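Local coordinates for putative immunoglobulin-blocking virulence protein (Mycoplasma mycoides subsp. capri, PDB 7ADK) that is probably a virulence factor that blocks host immunoglobulins, here in complex with a lipoprotein chain, at residues 434-439 with 464-469; 411-416 with 445-450; 218-221 with 225-228. All blocks are in the same frame, centred on the assembly; numbering follows the deposited sequence.

Overall arrangement
Interactions 1 and 2 belong to one region of the chain, built on the beta-alpha-beta unit of strand 415-422, helix 426-442 and strand 448-454. Their centres lie about 18 Å apart and their segments alternate along the sequence. Interaction 2 joins the entry ends of the two parallel strands, and interaction 1 sets the connecting helix against the short helix 464-467 that follows the second strand. Interaction 3 comes much earlier in the chain, in the turn between helices 209-218 and 227-235. It sits about 72 Å from interaction 1 and about 62 Å from interaction 2, centre to centre, in a separate region on the opposite side of the chain's centre from interaction 1.

Interaction 1 of 3, residues 434-439 with 464-469; sequences ELIEKL and KDILGA
Ile466 is the first residue of 464-469 to meet the other helix, and it does so with its branch methyl: CG2 lies 3.9 Å from CD1 of Ile436. Lys464, two residues earlier, goes instead to a salt bridge with Asp557 and to packing on Glu680 of the lipoprotein chain. The two isoleucine side chains cross at about a right angle, so they touch end against branch and do not run alongside each other. Ile436 keeps its second torsion extended (chi2 163°), which carries CD1 out to this meeting point, while its own CG2 is left for the next partner along.

From Ile466 the chain turns through Gly468, whose N is held by the carbonyl O of Lys464. Ala469 N bonds Ile466 O at 3.0 Å, a span one residue shorter, and the CB of Ala469 points toward helix 426-442. Ala469 then meets two residues. Its carbonyl O lies 3.5 Å from Ile436 CG2, and its methyl CB is 4.2 Å from that same CG2, so one methyl of Ile436 is met by both the backbone and the side chain of the alanine. Glu437 comes in from the flank of its helix, bent at its second torsion (chi2 -68°) so that the carboxylate swings across to Ala469. Glu437 OE1 is 3.4 Å from Ala469 O, but both are acceptors and the approach is not a bond. The polar need of that carbonyl is met elsewhere, by Gln440 NE2, which also bonds Ile436 O and thus ties the two segments through a third residue.

In the fold, helix 464-467 packs beside helix 426-442, where Ile466 also touches Tyr429 and Ser432. Another side of the longer helix lies on strand 396-403, with Leu435 against Ile396 and Leu439 against Phe398.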
loop_
_atom_site.group_PDB
_atom_site.type_symbol
_atom_site.label_atom_id
_atom_site.label_comp_id
_atom_site.label_asym_id
_atom_site.label_seq_id
_atom_site.Cartn_x
_atom_site.Cartn_y
_atom_site.Cartn_z
ATOM N N GLU A 434 -22.787 28.724 3.677
ATOM C CA GLU A 434 -23.688 29.803 3.267
ATOM C C GLU A 434 -25.119 29.287 3.098
ATOM O O GLU A 434 -26.062 29.884 3.603
ATOM C CB GLU A 434 -23.204 30.450 1.960
ATOM C CG GLU A 434 -21.735 30.891 1.950
ATOM C CD GLU A 434 -21.325 31.837 3.062
ATOM O OE1 GLU A 434 -22.158 32.615 3.577
ATOM O OE2 GLU A 434 -20.140 31.818 3.415
ATOM N N LEU A 435 -25.280 28.131 2.458
ATOM C CA LEU A 435 -26.556 27.479 2.214
ATOM C C LEU A 435 -27.194 26.979 3.511
ATOM O O LEU A 435 -28.372 27.227 3.734
ATOM C CB LEU A 435 -26.320 26.353 1.198
ATOM C CG LEU A 435 -27.603 25.699 0.677
ATOM C CD1 LEU A 435 -28.391 26.638 -0.218
ATOM C CD2 LEU A 435 -27.248 24.477 -0.140
ATOM N N ILE A 436 -26.421 26.335 4.381
ATOM C CA ILE A 436 -26.888 25.885 5.687
ATOM C C ILE A 436 -27.433 27.062 6.505
ATOM O O ILE A 436 -28.426 26.899 7.204
ATOM C CB ILE A 436 -25.750 25.110 6.392
ATOM C CG1 ILE A 436 -25.612 23.704 5.778
ATOM C CG2 ILE A 436 -25.974 25.012 7.896
ATOM C CD1 ILE A 436 -24.299 22.991 6.078
ATOM N N GLU A 437 -26.840 28.255 6.416
ATOM C CA GLU A 437 -27.366 29.454 7.078
ATOM C C GLU A 437 -28.535 30.131 6.340
ATOM O O GLU A 437 -29.491 30.543 6.996
ATOM C CB GLU A 437 -26.239 30.454 7.354
ATOM C CG GLU A 437 -25.299 30.026 8.494
ATOM C CD GLU A 437 -25.940 30.026 9.898
ATOM O OE1 GLU A 437 -25.262 29.636 10.875
ATOM O OE2 GLU A 437 -27.127 30.393 10.057
ATOM N N LYS A 438 -28.536 30.217 5.001
ATOM C CA LYS A 438 -29.672 30.781 4.257
ATOM C C LYS A 438 -30.947 29.952 4.433
ATOM O O LYS A 438 -31.999 30.538 4.656
ATOM C CB LYS A 438 -29.318 31.071 2.789
ATOM C CG LYS A 438 -28.702 32.472 2.658
ATOM C CD LYS A 438 -28.472 32.969 1.232
ATOM C CE LYS A 438 -27.127 32.571 0.647
ATOM N NZ LYS A 438 -26.806 33.297 -0.587
ATOM N N LEU A 439 -30.864 28.622 4.467
ATOM C CA LEU A 439 -32.016 27.780 4.801
ATOM C C LEU A 439 -32.491 28.022 6.252
ATOM O O LEU A 439 -33.695 28.058 6.495
ATOM C CB LEU A 439 -31.699 26.300 4.522
ATOM C CG LEU A 439 -31.904 25.772 3.088
ATOM C CD1 LEU A 439 -33.364 25.734 2.696
ATOM C CD2 LEU A 439 -31.187 26.558 2.021
ATOM N N LYS A 464 -15.153 21.927 10.991
ATOM C CA LYS A 464 -15.626 22.546 12.246
ATOM C C LYS A 464 -16.458 23.815 12.007
ATOM O O LYS A 464 -17.423 24.045 12.726
ATOM C CB LYS A 464 -14.457 22.818 13.223
ATOM C CG LYS A 464 -13.798 21.562 13.816
ATOM C CD LYS A 464 -12.783 21.873 14.927
ATOM C CE LYS A 464 -12.148 20.609 15.533
ATOM N NZ LYS A 464 -11.176 20.893 16.616
ATOM N N ASP A 465 -16.172 24.582 10.955
ATOM C CA ASP A 465 -16.937 25.773 10.560
ATOM C C ASP A 465 -18.297 25.457 9.902
ATOM O O ASP A 465 -19.231 26.247 10.000
ATOM C CB ASP A 465 -16.085 26.637 9.622
ATOM C CG ASP A 465 -14.756 27.110 10.217
ATOM O OD1 ASP A 465 -14.577 27.100 11.458
ATOM O OD2 ASP A 465 -13.873 27.524 9.436
ATOM N N ILE A 466 -18.417 24.303 9.249
ATOM C CA ILE A 466 -19.632 23.830 8.570
ATOM C C ILE A 466 -20.549 23.097 9.553
ATOM O O ILE A 466 -21.722 23.436 9.682
ATOM C CB ILE A 466 -19.249 22.939 7.361
ATOM C CG1 ILE A 466 -18.481 23.740 6.293
ATOM C CG2 ILE A 466 -20.494 22.314 6.722
ATOM C CD1 ILE A 466 -17.701 22.882 5.317
ATOM N N LEU A 467 -20.015 22.111 10.272
ATOM C CA LEU A 467 -20.749 21.389 11.311
ATOM C C LEU A 467 -21.202 22.325 12.437
ATOM O O LEU A 467 -22.307 22.171 12.938
ATOM C CB LEU A 467 -19.881 20.231 11.836
ATOM C CG LEU A 467 -20.149 18.842 11.225
ATOM C CD1 LEU A 467 -20.298 18.835 9.709
ATOM C CD2 LEU A 467 -19.002 17.910 11.578
ATOM N N GLY A 468 -20.412 23.342 12.782
ATOM C CA GLY A 468 -20.795 24.391 13.728
ATOM C C GLY A 468 -21.857 25.376 13.229
ATOM O O GLY A 468 -22.435 26.086 14.044
ATOM N N ALA A 469 -22.104 25.459 11.920
ATOM C CA ALA A 469 -23.154 26.294 11.332
ATOM C C ALA A 469 -24.531 25.619 11.285
ATOM O O ALA A 469 -25.544 26.304 11.167
ATOM C CB ALA A 469 -22.718 26.697 9.930
#

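Interaction 2 of 3, residues 411-416 with 445-450; sequences GKLNSG and QITSYR
Thr447 and Gly416 make the close part of this contact: the hydroxyl OG1 of the threonine sits 3.5 Å from the CA of the glycine, and Thr447 CB lies 4.0 Å from Gly416 CA. Because Gly416 carries no side chain, the threonine can rest directly against bare backbone here. Its first torsion (chi1 -63°) sets OG1 beside its own backbone N and turns CG2 away from that N, so CG2 meets Leu413 alone, while OG1 lies against Gly416 and beside Leu413 CD1.

Leu413 reaches toward Thr447 tip to tip. Leu413 CD2 meets Thr447 CG2 at 4.0 Å, ordinary methyl packing, and Leu413 CD1 lies 4.1 Å from Thr447 OG1. The contrast is one of burial: Thr447, whose side chain also touches Phe354 and Gln475, is buried together with Gly416, whereas Leu413 is partly exposed. Beyond it Gly411 and Lys412 are exposed to solvent, as is Gln445 at the start of the other segment.

Strands 415-422 and 448-454 run parallel as neighbours in the sheet: Thr447 itself has a backbone bond with Leu417, and Ser448 with Leu419. What crosses between the two segments themselves is van der Waals packing, methyl on methyl and hydroxyl on CA, which implies that the side chains add apolar contact to a sheet held by backbone bonds.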
loop_
_atom_site.group_PDB
_atom_site.type_symbol
_atom_site.label_atom_id
_atom_site.label_comp_id
_atom_site.label_asym_id
_atom_site.label_seq_id
_atom_site.Cartn_x
_atom_site.Cartn_y
_atom_site.Cartn_z
ATOM N N GLY A 411 -48.119 13.072 15.987
ATOM C CA GLY A 411 -47.698 14.077 15.000
ATOM C C GLY A 411 -46.194 14.254 14.742
ATOM O O GLY A 411 -45.792 15.266 14.180
ATOM N N LYS A 412 -45.374 13.283 15.146
ATOM C CA LYS A 412 -43.919 13.394 15.292
ATOM C C LYS A 412 -43.151 13.509 13.965
ATOM O O LYS A 412 -42.331 14.414 13.841
ATOM C CB LYS A 412 -43.460 12.223 16.179
ATOM C CG LYS A 412 -42.021 12.355 16.670
ATOM C CD LYS A 412 -41.694 11.447 17.850
ATOM C CE LYS A 412 -42.391 11.900 19.128
ATOM N NZ LYS A 412 -41.829 11.286 20.319
ATOM N N LEU A 413 -43.413 12.646 12.973
ATOM C CA LEU A 413 -42.863 12.732 11.604
ATOM C C LEU A 413 -43.587 11.802 10.613
ATOM O O LEU A 413 -43.611 10.598 10.847
ATOM C CB LEU A 413 -41.361 12.365 11.615
ATOM C CG LEU A 413 -40.651 12.567 10.268
ATOM C CD1 LEU A 413 -40.470 14.037 9.950
ATOM C CD2 LEU A 413 -39.275 11.945 10.279
ATOM N N ASN A 414 -44.087 12.324 9.482
ATOM C CA ASN A 414 -44.583 11.537 8.336
ATOM C C ASN A 414 -43.871 11.861 7.014
ATOM O O ASN A 414 -43.843 11.026 6.111
ATOM C CB ASN A 414 -46.103 11.720 8.219
ATOM C CG ASN A 414 -46.841 10.850 9.200
ATOM O OD1 ASN A 414 -46.817 9.637 9.083
ATOM N ND2 ASN A 414 -47.488 11.401 10.187
ATOM N N SER A 415 -43.260 13.040 6.900
ATOM C CA SER A 415 -42.450 13.458 5.756
ATOM C C SER A 415 -41.305 14.375 6.187
ATOM O O SER A 415 -41.446 15.139 7.142
ATOM C CB SER A 415 -43.319 14.149 4.706
ATOM O OG SER A 415 -43.913 15.317 5.213
ATOM N N GLY A 416 -40.179 14.330 5.480
ATOM C CA GLY A 416 -38.994 15.106 5.813
ATOM C C GLY A 416 -38.203 15.543 4.596
ATOM O O GLY A 416 -37.995 14.771 3.663
ATOM N N GLN A 445 -37.106 23.792 7.207
ATOM C CA GLN A 445 -36.673 22.802 8.205
ATOM C C GLN A 445 -36.122 21.558 7.512
ATOM O O GLN A 445 -36.797 20.968 6.675
ATOM C CB GLN A 445 -37.861 22.472 9.128
ATOM C CG GLN A 445 -37.604 21.434 10.238
ATOM C CD GLN A 445 -36.797 21.935 11.432
ATOM O OE1 GLN A 445 -36.184 22.991 11.418
ATOM N NE2 GLN A 445 -36.740 21.191 12.508
ATOM N N ILE A 446 -34.914 21.125 7.868
ATOM C CA ILE A 446 -34.268 19.929 7.306
ATOM C C ILE A 446 -34.295 18.789 8.333
ATOM O O ILE A 446 -33.833 18.948 9.459
ATOM C CB ILE A 446 -32.833 20.267 6.842
ATOM C CG1 ILE A 446 -32.752 21.433 5.836
ATOM C CG2 ILE A 446 -32.113 19.043 6.283
ATOM C CD1 ILE A 446 -33.521 21.247 4.544
ATOM N N THR A 447 -34.820 17.628 7.953
ATOM C CA THR A 447 -34.852 16.422 8.798
ATOM C C THR A 447 -33.527 15.658 8.738
ATOM O O THR A 447 -33.091 15.100 9.730
ATOM C CB THR A 447 -36.031 15.522 8.401
ATOM O OG1 THR A 447 -37.233 16.213 8.637
ATOM C CG2 THR A 447 -36.146 14.230 9.191
ATOM N N SER A 448 -32.845 15.641 7.600
ATOM C CA SER A 448 -31.533 15.022 7.478
ATOM C C SER A 448 -30.576 15.907 6.705
ATOM O O SER A 448 -30.839 16.252 5.560
ATOM C CB SER A 448 -31.670 13.659 6.815
ATOM O OG SER A 448 -30.407 13.126 6.501
ATOM N N TYR A 449 -29.420 16.178 7.275
ATOM C CA TYR A 449 -28.259 16.648 6.532
ATOM C C TYR A 449 -27.400 15.431 6.200
ATOM O O TYR A 449 -27.128 14.633 7.092
ATOM C CB TYR A 449 -27.481 17.664 7.361
ATOM C CG TYR A 449 -28.231 18.922 7.708
ATOM C CD1 TYR A 449 -28.252 19.997 6.808
ATOM C CD2 TYR A 449 -28.915 19.011 8.929
ATOM C CE1 TYR A 449 -28.952 21.168 7.128
ATOM C CE2 TYR A 449 -29.627 20.176 9.247
ATOM C CZ TYR A 449 -29.644 21.252 8.347
ATOM O OH TYR A 449 -30.313 22.379 8.672
ATOM N N ARG A 450 -26.984 15.273 4.939
ATOM C CA ARG A 450 -26.053 14.232 4.470
ATOM C C ARG A 450 -24.819 14.909 3.881
ATOM O O ARG A 450 -24.928 15.576 2.859
ATOM C CB ARG A 450 -26.694 13.316 3.406
ATOM C CG ARG A 450 -28.115 12.803 3.689
ATOM C CD ARG A 450 -28.587 11.895 2.543
ATOM N NE ARG A 450 -28.014 10.561 2.687
ATOM C CZ ARG A 450 -27.655 9.671 1.794
ATOM N NH1 ARG A 450 -27.261 8.542 2.266
ATOM N NH2 ARG A 450 -27.680 9.848 0.509
#

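Interaction 3 of 3, residues 218-221 with 225-228; sequences FNSG and NDIL
Phe218 closes helix 209-218 and reaches Ile227 with the far end of its ring: CZ lies 3.8 Å from Ile227 CD1, and Phe218 CE1 follows at 4.1 Å from the same methyl. That methyl approaches the ring obliquely, and the two side chains also meet at a slant. Both residues start with their CB bonds directed to the flank of the contact, and it is the ends of the side chains that close the gap. On the Ile227 side this is done by a bent chain (chi2 -75°), which turns CD1 toward the ring. Ile227 is buried, its other neighbours including Ile285 and Trp286 of helix 280-288, whereas the phenylalanine is partly exposed and lies against Ala289 and Asn290.

Past Asn219 the chain has left the helix, and Ser220 points its CB toward the other segment. The OG of Ser220 is 3.6 Å from Asp226 OD2, too long to count as a bond. The hydroxyl is used instead on Glu217 O, just before the segment, so it stays with the end of its own helix. Asp226 also directs its CB across the contact, and it lies in the 3-10 turn 225-226, just ahead of helix 227-235, where Leu228 N bonds Asn225 O at 3.0 Å.

The turn between the two helices is therefore spanned in two ways: an apolar touch of ring on methyl, and a polar approach in which the serine is already bound elsewhere. The aspartate carboxylate, placed near the amino-terminal start of a helix, may be eased by the helix dipole, while its approach to Ser220 OG is a close pass of two oxygens and probably adds little.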
loop_
_atom_site.group_PDB
_atom_site.type_symbol
_atom_site.label_atom_id
_atom_site.label_comp_id
_atom_site.label_asym_id
_atom_site.label_seq_id
_atom_site.Cartn_x
_atom_site.Cartn_y
_atom_site.Cartn_z
ATOM N N PHE A 218 -31.271 -40.790 -8.293
ATOM C CA PHE A 218 -31.646 -42.168 -7.945
ATOM C C PHE A 218 -33.094 -42.496 -8.340
ATOM O O PHE A 218 -33.384 -43.623 -8.733
ATOM C CB PHE A 218 -31.466 -42.403 -6.445
ATOM C CG PHE A 218 -30.072 -42.792 -6.015
ATOM C CD1 PHE A 218 -29.031 -41.853 -6.023
ATOM C CD2 PHE A 218 -29.818 -44.099 -5.575
ATOM C CE1 PHE A 218 -27.755 -42.203 -5.560
ATOM C CE2 PHE A 218 -28.543 -44.453 -5.120
ATOM C CZ PHE A 218 -27.515 -43.501 -5.099
ATOM N N ASN A 219 -33.998 -41.517 -8.275
ATOM C CA ASN A 219 -35.373 -41.631 -8.780
ATOM C C ASN A 219 -35.485 -41.651 -10.325
ATOM O O ASN A 219 -36.570 -41.898 -10.848
ATOM C CB ASN A 219 -36.263 -40.542 -8.147
ATOM C CG ASN A 219 -36.605 -40.751 -6.683
ATOM O OD1 ASN A 219 -36.215 -41.705 -6.038
ATOM N ND2 ASN A 219 -37.392 -39.897 -6.111
ATOM N N SER A 220 -34.409 -41.435 -11.084
ATOM C CA SER A 220 -34.399 -41.629 -12.538
ATOM C C SER A 220 -34.291 -43.116 -12.926
ATOM O O SER A 220 -33.859 -43.961 -12.139
ATOM C CB SER A 220 -33.317 -40.770 -13.198
ATOM O OG SER A 220 -32.034 -41.331 -13.054
ATOM N N GLY A 221 -34.684 -43.466 -14.147
ATOM C CA GLY A 221 -34.765 -44.855 -14.599
ATOM C C GLY A 221 -33.434 -45.560 -14.895
ATOM O O GLY A 221 -33.437 -46.755 -15.178
ATOM N N ASN A 225 -24.563 -47.137 -12.266
ATOM C CA ASN A 225 -23.385 -46.354 -12.635
ATOM C C ASN A 225 -23.694 -44.891 -13.020
ATOM O O ASN A 225 -22.772 -44.138 -13.321
ATOM C CB ASN A 225 -22.584 -47.094 -13.715
ATOM C CG ASN A 225 -22.344 -48.542 -13.341
ATOM O OD1 ASN A 225 -23.107 -49.422 -13.709
ATOM N ND2 ASN A 225 -21.340 -48.826 -12.556
ATOM N N ASP A 226 -24.948 -44.431 -12.942
ATOM C CA ASP A 226 -25.280 -42.995 -12.954
ATOM C C ASP A 226 -24.769 -42.248 -11.696
ATOM O O ASP A 226 -24.734 -41.025 -11.679
ATOM C CB ASP A 226 -26.769 -42.752 -13.260
ATOM C CG ASP A 226 -27.781 -43.092 -12.162
ATOM O OD1 ASP A 226 -27.398 -43.314 -10.997
ATOM O OD2 ASP A 226 -28.992 -43.091 -12.456
ATOM N N ILE A 227 -24.265 -42.984 -10.698
ATOM C CA ILE A 227 -23.346 -42.495 -9.655
ATOM C C ILE A 227 -22.226 -41.625 -10.256
ATOM O O ILE A 227 -21.841 -40.626 -9.644
ATOM C CB ILE A 227 -22.792 -43.719 -8.882
ATOM C CG1 ILE A 227 -23.800 -44.269 -7.857
ATOM C CG2 ILE A 227 -21.451 -43.472 -8.195
ATOM C CD1 ILE A 227 -23.979 -43.449 -6.580
ATOM N N LEU A 228 -21.767 -41.931 -11.474
ATOM C CA LEU A 228 -20.786 -41.120 -12.197
ATOM C C LEU A 228 -21.248 -39.666 -12.444
ATOM O O LEU A 228 -20.452 -38.738 -12.311
ATOM C CB LEU A 228 -20.453 -41.861 -13.500
ATOM C CG LEU A 228 -19.351 -41.226 -14.366
ATOM C CD1 LEU A 228 -18.580 -42.314 -15.093
ATOM C CD2 LEU A 228 -19.915 -40.294 -15.439
#